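Local coordinates for possible hydrolase (Mycobacterium tuberculosis, PDB 6WYN), which hydrolyses carboxylic esters, with a preference for short, straight-chain alkyl esters, and probably takes part in ester or lipid metabolism, at residues 87-99 and 109-121. Residues are numbered along the deposited sequence; the frame is centred on the assembly and turned at random.
Sequences FLHGGGQNAHTWD and ALAVDLPGHGHSA
OD1 of D113 takes the backbone N-H of A95 nearly along its own C-O bond, at 2.9 Å from A95 N, and a water that also donates to N94 OD1, tying the two loops together. OD2 of the same carboxylate, met from above its plane by H119 N, also forms a salt bridge with R67. Both loops follow parallel neighbouring strands of the alpha/beta-hydrolase sheet, 85-88 and 109-112, which a right-handed beta-alpha-beta crossover through helix 99-105 links. The strands pair through F87 N to L110 O (2.9 Å) and V112 N to F87 O (3.1 Å).

The H89 ring lies between the two loops, with L114 and H117 packed against it. With CG set between backbone N and carbonyl carbon (chi1 66°), the ring reaches across to the 109-121 segment. Its ND1 donates in plane to G90 O, which leaves NE2 as acceptor for L114 N (3.0 Å), approaching 32° out of the ring plane. L114 CG lies over one face, 3.9 Å from the ring centroid, while the backbone of Q93 and N94 covers the opposite one. The edge of the H89 ring, led by CE1, turns to the face of the H117 ring in an offset edge-to-face pair, planes at 64°.

Q93 N reaches G90 O from the other face of its plane, closing a type II turn that overlaps the HGGG sequence and contains G91, a determinant of substrate selectivity. G90 lies about 4 Å from the side chain of S155, the probable nucleophile; such a turn commonly helps form the oxyanion hole in this family. H117 donates from ND1 to P115 O, while its NE2 lies 3.2 Å from G92 N.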
ATOM      1  N   PHE A  87      -6.357   1.391   4.663  1.00  9.98           N
ATOM      2  CA  PHE A  87      -5.058   0.829   4.256  1.00  9.86           C
ATOM      3  C   PHE A  87      -4.669   1.447   2.916  1.00 10.15           C
ATOM      4  O   PHE A  87      -5.537   1.460   2.007  1.00 10.85           O
ATOM      5  CB  PHE A  87      -5.161  -0.689   4.142  1.00  9.75           C
ATOM      6  CG  PHE A  87      -5.333  -1.429   5.436  1.00 10.17           C
ATOM      7  CD1 PHE A  87      -6.588  -1.704   5.939  1.00 10.16           C
ATOM      8  CD2 PHE A  87      -4.221  -1.904   6.124  1.00 10.21           C
ATOM      9  CE1 PHE A  87      -6.754  -2.424   7.120  1.00 10.96           C
ATOM     10  CE2 PHE A  87      -4.378  -2.580   7.323  1.00 10.03           C
ATOM     11  CZ  PHE A  87      -5.634  -2.858   7.806  1.00 10.70           C
ATOM     12  N   LEU A  88      -3.427   1.906   2.806  1.00  9.60           N
ATOM     13  CA  LEU A  88      -2.852   2.480   1.568  1.00 10.42           C
ATOM     14  C   LEU A  88      -1.617   1.673   1.195  1.00 10.40           C
ATOM     15  O   LEU A  88      -0.645   1.704   1.956  1.00 10.77           O
ATOM     16  CB  LEU A  88      -2.536   3.952   1.793  1.00 10.52           C
ATOM     17  CG  LEU A  88      -3.703   4.780   2.347  1.00 12.05           C
ATOM     18  CD1 LEU A  88      -3.316   6.232   2.488  1.00 13.36           C
ATOM     19  CD2 LEU A  88      -4.902   4.738   1.396  1.00 13.48           C
ATOM     20  N   HIS A  89      -1.664   1.003   0.054  1.00 10.19           N
ATOM     21  CA  HIS A  89      -0.551   0.187  -0.483  1.00 10.32           C
ATOM     22  C   HIS A  89       0.660   1.010  -0.959  1.00 11.29           C
ATOM     23  O   HIS A  89       0.654   2.270  -0.984  1.00 11.76           O
ATOM     24  CB  HIS A  89      -1.105  -0.641  -1.642  1.00 10.36           C
ATOM     25  CG  HIS A  89      -1.540   0.187  -2.801  1.00 11.43           C
ATOM     26  ND1 HIS A  89      -0.632   0.686  -3.724  1.00 11.62           N
ATOM     27  CD2 HIS A  89      -2.782   0.553  -3.222  1.00 11.25           C
ATOM     28  CE1 HIS A  89      -1.317   1.354  -4.653  1.00 12.70           C
ATOM     29  NE2 HIS A  89      -2.621   1.255  -4.383  1.00 12.65           N
ATOM     30  N   GLY A  90       1.692   0.296  -1.388  1.00 13.07           N
ATOM     31  CA  GLY A  90       2.933   0.928  -1.874  1.00 14.46           C
ATOM     32  C   GLY A  90       2.927   1.187  -3.375  1.00 14.98           C
ATOM     33  O   GLY A  90       2.021   0.719  -4.128  1.00 14.43           O
ATOM     34  N   GLY A  91       3.963   1.885  -3.845  1.00 17.10           N
ATOM     35  CA  GLY A  91       4.280   1.916  -5.293  1.00 15.70           C
ATOM     36  C   GLY A  91       4.254   0.542  -5.920  1.00 16.46           C
ATOM     37  O   GLY A  91       4.871  -0.427  -5.362  1.00 15.94           O
ATOM     38  N   GLY A  92       3.638   0.436  -7.102  1.00 14.37           N
ATOM     39  CA  GLY A  92       3.603  -0.813  -7.879  1.00 12.78           C
ATOM     40  C   GLY A  92       2.682  -1.858  -7.282  1.00 11.45           C
ATOM     41  O   GLY A  92       2.781  -3.028  -7.699  1.00 11.95           O
ATOM     42  N   GLN A  93       1.887  -1.506  -6.264  1.00 11.65           N
ATOM     43  CA  GLN A  93       0.954  -2.467  -5.603  1.00 10.90           C
ATOM     44  C   GLN A  93      -0.503  -2.109  -5.959  1.00 11.33           C
ATOM     45  O   GLN A  93      -0.718  -1.199  -6.748  1.00 12.72           O
ATOM     46  CB  GLN A  93       1.187  -2.463  -4.093  1.00 11.43           C
ATOM     47  CG  GLN A  93       2.594  -2.917  -3.694  1.00 11.94           C
ATOM     48  CD  GLN A  93       2.709  -3.136  -2.206  1.00 11.71           C
ATOM     49  OE1 GLN A  93       2.050  -2.460  -1.389  1.00 10.67           O
ATOM     50  NE2 GLN A  93       3.639  -4.016  -1.874  1.00 10.95           N
ATOM     51  N   ASN A  94      -1.467  -2.760  -5.323  1.00 10.25           N
ATOM     52  CA  ASN A  94      -2.881  -2.374  -5.343  1.00 11.14           C
ATOM     53  C   ASN A  94      -3.482  -2.769  -4.006  1.00 10.59           C
ATOM     54  O   ASN A  94      -2.776  -3.369  -3.173  1.00  9.99           O
ATOM     55  CB  ASN A  94      -3.627  -2.980  -6.536  1.00 11.78           C
ATOM     56  CG  ASN A  94      -3.736  -4.474  -6.430  1.00 13.62           C
ATOM     57  OD1 ASN A  94      -4.718  -4.982  -5.859  1.00 14.78           O
ATOM     58  ND2 ASN A  94      -2.734  -5.167  -6.962  1.00 13.08           N
ATOM     59  N   ALA A  95      -4.742  -2.426  -3.821  1.00  8.95           N
ATOM     60  CA  ALA A  95      -5.502  -2.678  -2.588  1.00  9.47           C
ATOM     61  C   ALA A  95      -5.426  -4.147  -2.128  1.00  9.28           C
ATOM     62  O   ALA A  95      -5.563  -4.388  -0.923  1.00  8.13           O
ATOM     63  CB  ALA A  95      -6.919  -2.241  -2.805  1.00  9.33           C
ATOM     64  N   HIS A  96      -5.343  -5.093  -3.064  1.00  9.77           N
ATOM     65  CA  HIS A  96      -5.376  -6.539  -2.745  1.00  9.87           C
ATOM     66  C   HIS A  96      -4.131  -6.936  -1.932  1.00 10.49           C
ATOM     67  O   HIS A  96      -4.178  -8.016  -1.304  1.00 10.58           O
ATOM     68  CB  HIS A  96      -5.465  -7.411  -3.998  1.00  9.72           C
ATOM     69  CG  HIS A  96      -6.842  -7.542  -4.556  1.00  9.32           C
ATOM     70  ND1 HIS A  96      -7.762  -8.384  -4.000  1.00  9.52           N
ATOM     71  CD2 HIS A  96      -7.441  -6.961  -5.630  1.00  8.83           C
ATOM     72  CE1 HIS A  96      -8.884  -8.341  -4.705  1.00  9.53           C
ATOM     73  NE2 HIS A  96      -8.713  -7.465  -5.701  1.00  9.43           N
ATOM     74  N   THR A  97      -3.074  -6.109  -1.915  1.00  9.67           N
ATOM     75  CA  THR A  97      -1.865  -6.378  -1.091  1.00  9.83           C
ATOM     76  C   THR A  97      -2.332  -6.584   0.351  1.00 10.03           C
ATOM     77  O   THR A  97      -1.676  -7.311   1.112  1.00 10.96           O
ATOM     78  CB  THR A  97      -0.809  -5.260  -1.195  1.00  9.44           C
ATOM     79  OG1 THR A  97       0.444  -5.725  -0.682  1.00  9.65           O
ATOM     80  CG2 THR A  97      -1.178  -4.027  -0.415  1.00  8.82           C
ATOM     81  N   TRP A  98      -3.420  -5.952   0.743  1.00 10.08           N
ATOM     82  CA  TRP A  98      -3.885  -6.016   2.148  1.00 10.23           C
ATOM     83  C   TRP A  98      -4.816  -7.192   2.453  1.00 10.67           C
ATOM     84  O   TRP A  98      -5.188  -7.298   3.619  1.00 11.92           O
ATOM     85  CB  TRP A  98      -4.539  -4.718   2.543  1.00  9.94           C
ATOM     86  CG  TRP A  98      -3.665  -3.542   2.385  1.00  9.94           C
ATOM     87  CD1 TRP A  98      -3.713  -2.583   1.412  1.00  9.78           C
ATOM     88  CD2 TRP A  98      -2.563  -3.225   3.234  1.00 10.29           C
ATOM     89  NE1 TRP A  98      -2.776  -1.624   1.666  1.00 10.66           N
ATOM     90  CE2 TRP A  98      -2.015  -2.020   2.740  1.00 10.55           C
ATOM     91  CE3 TRP A  98      -2.005  -3.830   4.362  1.00 10.05           C
ATOM     92  CZ2 TRP A  98      -0.914  -1.420   3.337  1.00 10.83           C
ATOM     93  CZ3 TRP A  98      -0.909  -3.242   4.937  1.00 10.04           C
ATOM     94  CH2 TRP A  98      -0.420  -2.019   4.472  1.00 10.39           C
ATOM     95  N   ASP A  99      -5.204  -8.013   1.480  1.00 11.28           N
ATOM     96  CA  ASP A  99      -6.263  -9.046   1.662  1.00 11.64           C
ATOM     97  C   ASP A  99      -5.962  -9.907   2.910  1.00 11.82           C
ATOM     98  O   ASP A  99      -6.859 -10.157   3.725  1.00 11.50           O
ATOM     99  CB  ASP A  99      -6.400  -9.905   0.408  1.00 11.50           C
ATOM    100  CG  ASP A  99      -6.991  -9.211  -0.811  1.00 12.34           C
ATOM    101  OD1 ASP A  99      -7.401  -8.000  -0.691  1.00 11.59           O
ATOM    102  OD2 ASP A  99      -7.010  -9.886  -1.886  1.00 12.34           O
ATOM    103  N   ALA A 109     -12.970  -2.414   7.014  1.00 15.37           N
ATOM    104  CA  ALA A 109     -11.789  -1.682   6.492  1.00 13.34           C
ATOM    105  C   ALA A 109     -12.006  -1.171   5.076  1.00 12.52           C
ATOM    106  O   ALA A 109     -12.787  -1.753   4.374  1.00 12.04           O
ATOM    107  CB  ALA A 109     -10.612  -2.611   6.547  1.00 13.75           C
ATOM    108  N   LEU A 110     -11.227  -0.173   4.660  1.00 11.16           N
ATOM    109  CA  LEU A 110     -11.231   0.326   3.268  1.00 11.49           C
ATOM    110  C   LEU A 110      -9.791   0.238   2.793  1.00 10.57           C
ATOM    111  O   LEU A 110      -8.923   0.929   3.375  1.00 11.02           O
ATOM    112  CB  LEU A 110     -11.781   1.754   3.215  1.00 11.58           C
ATOM    113  CG  LEU A 110     -12.077   2.262   1.807  1.00 13.11           C
ATOM    114  CD1 LEU A 110     -13.290   1.565   1.230  1.00 13.09           C
ATOM    115  CD2 LEU A 110     -12.295   3.774   1.763  1.00 12.51           C
ATOM    116  N   ALA A 111      -9.556  -0.556   1.778  1.00 10.20           N
ATOM    117  CA  ALA A 111      -8.243  -0.661   1.123  1.00 10.04           C
ATOM    118  C   ALA A 111      -8.330   0.073  -0.218  1.00 10.30           C
ATOM    119  O   ALA A 111      -9.019  -0.365  -1.137  1.00  8.85           O
ATOM    120  CB  ALA A 111      -7.837  -2.109   1.012  1.00  9.72           C
ATOM    121  N   VAL A 112      -7.632   1.192  -0.260  1.00 10.78           N
ATOM    122  CA  VAL A 112      -7.788   2.068  -1.436  1.00 11.32           C
ATOM    123  C   VAL A 112      -6.761   1.798  -2.519  1.00 11.40           C
ATOM    124  O   VAL A 112      -5.642   1.489  -2.173  1.00 12.83           O
ATOM    125  CB  VAL A 112      -7.684   3.535  -0.991  1.00 13.14           C
ATOM    126  CG1 VAL A 112      -7.920   4.455  -2.151  1.00 15.40           C
ATOM    127  CG2 VAL A 112      -8.645   3.855   0.140  1.00 15.73           C
ATOM    128  N   ASP A 113      -7.182   1.880  -3.776  1.00 10.57           N
ATOM    129  CA  ASP A 113      -6.225   1.899  -4.910  1.00 10.44           C
ATOM    130  C   ASP A 113      -5.726   3.341  -5.077  1.00 11.27           C
ATOM    131  O   ASP A 113      -6.545   4.219  -5.291  1.00 11.10           O
ATOM    132  CB  ASP A 113      -6.832   1.393  -6.214  1.00 11.05           C
ATOM    133  CG  ASP A 113      -7.107  -0.109  -6.298  1.00 11.43           C
ATOM    134  OD1 ASP A 113      -6.345  -0.883  -5.669  1.00 10.34           O
ATOM    135  OD2 ASP A 113      -8.085  -0.513  -7.013  1.00 10.41           O
ATOM    136  N   LEU A 114      -4.432   3.577  -4.870  1.00 11.13           N
ATOM    137  CA  LEU A 114      -3.811   4.883  -5.080  1.00 11.69           C
ATOM    138  C   LEU A 114      -3.990   5.247  -6.558  1.00 11.22           C
ATOM    139  O   LEU A 114      -3.999   4.390  -7.414  1.00 10.92           O
ATOM    140  CB  LEU A 114      -2.326   4.845  -4.704  1.00 12.09           C
ATOM    141  CG  LEU A 114      -1.988   4.660  -3.221  1.00 12.69           C
ATOM    142  CD1 LEU A 114      -0.494   4.706  -3.094  1.00 14.34           C
ATOM    143  CD2 LEU A 114      -2.665   5.693  -2.310  1.00 13.75           C
ATOM    144  N   PRO A 115      -4.058   6.551  -6.897  1.00 11.81           N
ATOM    145  CA  PRO A 115      -3.969   6.978  -8.290  1.00 11.90           C
ATOM    146  C   PRO A 115      -2.863   6.203  -8.993  1.00 12.40           C
ATOM    147  O   PRO A 115      -1.760   5.936  -8.446  1.00 14.07           O
ATOM    148  CB  PRO A 115      -3.685   8.470  -8.169  1.00 12.27           C
ATOM    149  CG  PRO A 115      -4.371   8.842  -6.913  1.00 12.86           C
ATOM    150  CD  PRO A 115      -4.198   7.667  -5.963  1.00 12.50           C
ATOM    151  N   GLY A 116      -3.149   5.808 -10.206  1.00 11.54           N
ATOM    152  CA  GLY A 116      -2.187   5.123 -11.063  1.00 11.26           C
ATOM    153  C   GLY A 116      -2.069   3.651 -10.777  1.00 11.21           C
ATOM    154  O   GLY A 116      -1.171   3.027 -11.330  1.00 13.02           O
ATOM    155  N   HIS A 117      -2.910   3.103  -9.911  1.00 12.09           N
ATOM    156  CA  HIS A 117      -2.789   1.708  -9.425  1.00 11.58           C
ATOM    157  C   HIS A 117      -4.175   1.051  -9.313  1.00 10.82           C
ATOM    158  O   HIS A 117      -5.195   1.760  -9.081  1.00 10.25           O
ATOM    159  CB  HIS A 117      -2.120   1.747  -8.052  1.00 11.95           C
ATOM    160  CG  HIS A 117      -0.734   2.292  -8.042  1.00 11.95           C
ATOM    161  ND1 HIS A 117      -0.475   3.642  -7.883  1.00 12.41           N
ATOM    162  CD2 HIS A 117       0.458   1.649  -8.097  1.00 12.38           C
ATOM    163  CE1 HIS A 117       0.843   3.810  -7.877  1.00 12.97           C
ATOM    164  NE2 HIS A 117       1.431   2.599  -8.033  1.00 13.19           N
ATOM    165  N   GLY A 118      -4.177  -0.267  -9.376  1.00 10.85           N
ATOM    166  CA  GLY A 118      -5.368  -1.099  -9.193  1.00 10.70           C
ATOM    167  C   GLY A 118      -6.412  -0.740 -10.232  1.00 12.20           C
ATOM    168  O   GLY A 118      -6.053  -0.783 -11.433  1.00 11.11           O
ATOM    169  N   HIS A 119      -7.597  -0.310  -9.798  1.00 12.00           N
ATOM    170  CA  HIS A 119      -8.664   0.188 -10.703  1.00 13.44           C
ATOM    171  C   HIS A 119      -8.767   1.701 -10.611  1.00 13.38           C
ATOM    172  O   HIS A 119      -9.715   2.234 -11.169  1.00 14.35           O
ATOM    173  CB  HIS A 119      -9.985  -0.486 -10.364  1.00 13.50           C
ATOM    174  CG  HIS A 119      -9.937  -1.960 -10.604  1.00 16.79           C
ATOM    175  ND1 HIS A 119     -10.778  -2.607 -11.535  1.00 21.08           N
ATOM    176  CD2 HIS A 119      -9.158  -2.924 -10.066  1.00 16.91           C
ATOM    177  CE1 HIS A 119     -10.527  -3.909 -11.524  1.00 20.94           C
ATOM    178  NE2 HIS A 119      -9.533  -4.129 -10.612  1.00 19.56           N
ATOM    179  N   SER A 120      -7.887   2.378  -9.875  1.00 13.16           N
ATOM    180  CA  SER A 120      -7.965   3.861  -9.790  1.00 12.36           C
ATOM    181  C   SER A 120      -7.438   4.463 -11.118  1.00 12.39           C
ATOM    182  O   SER A 120      -6.569   3.854 -11.754  1.00 13.13           O
ATOM    183  CB  SER A 120      -7.270   4.390  -8.593  1.00 10.57           C
ATOM    184  OG  SER A 120      -7.995   4.200  -7.392  1.00  9.70           O
ATOM    185  N   ALA A 121      -7.950   5.620 -11.527  1.00 13.40           N
ATOM    186  CA  ALA A 121      -7.563   6.280 -12.799  1.00 15.02           C
ATOM    187  C   ALA A 121      -6.041   6.530 -12.835  1.00 16.18           C
ATOM    188  O   ALA A 121      -5.446   6.874 -11.794  1.00 15.72           O
ATOM    189  CB  ALA A 121      -8.337   7.578 -12.974  1.00 15.81           C
TER
HETATM  190  O   HOH W   1      -4.481  -0.035  -0.365  1.00  7.04           O
HETATM  191  O   HOH W   2      -1.539  -1.775  -9.258  1.00 14.23           O
HETATM  192  O   HOH W   3      -7.079  -3.455  -6.210  1.00 11.45           O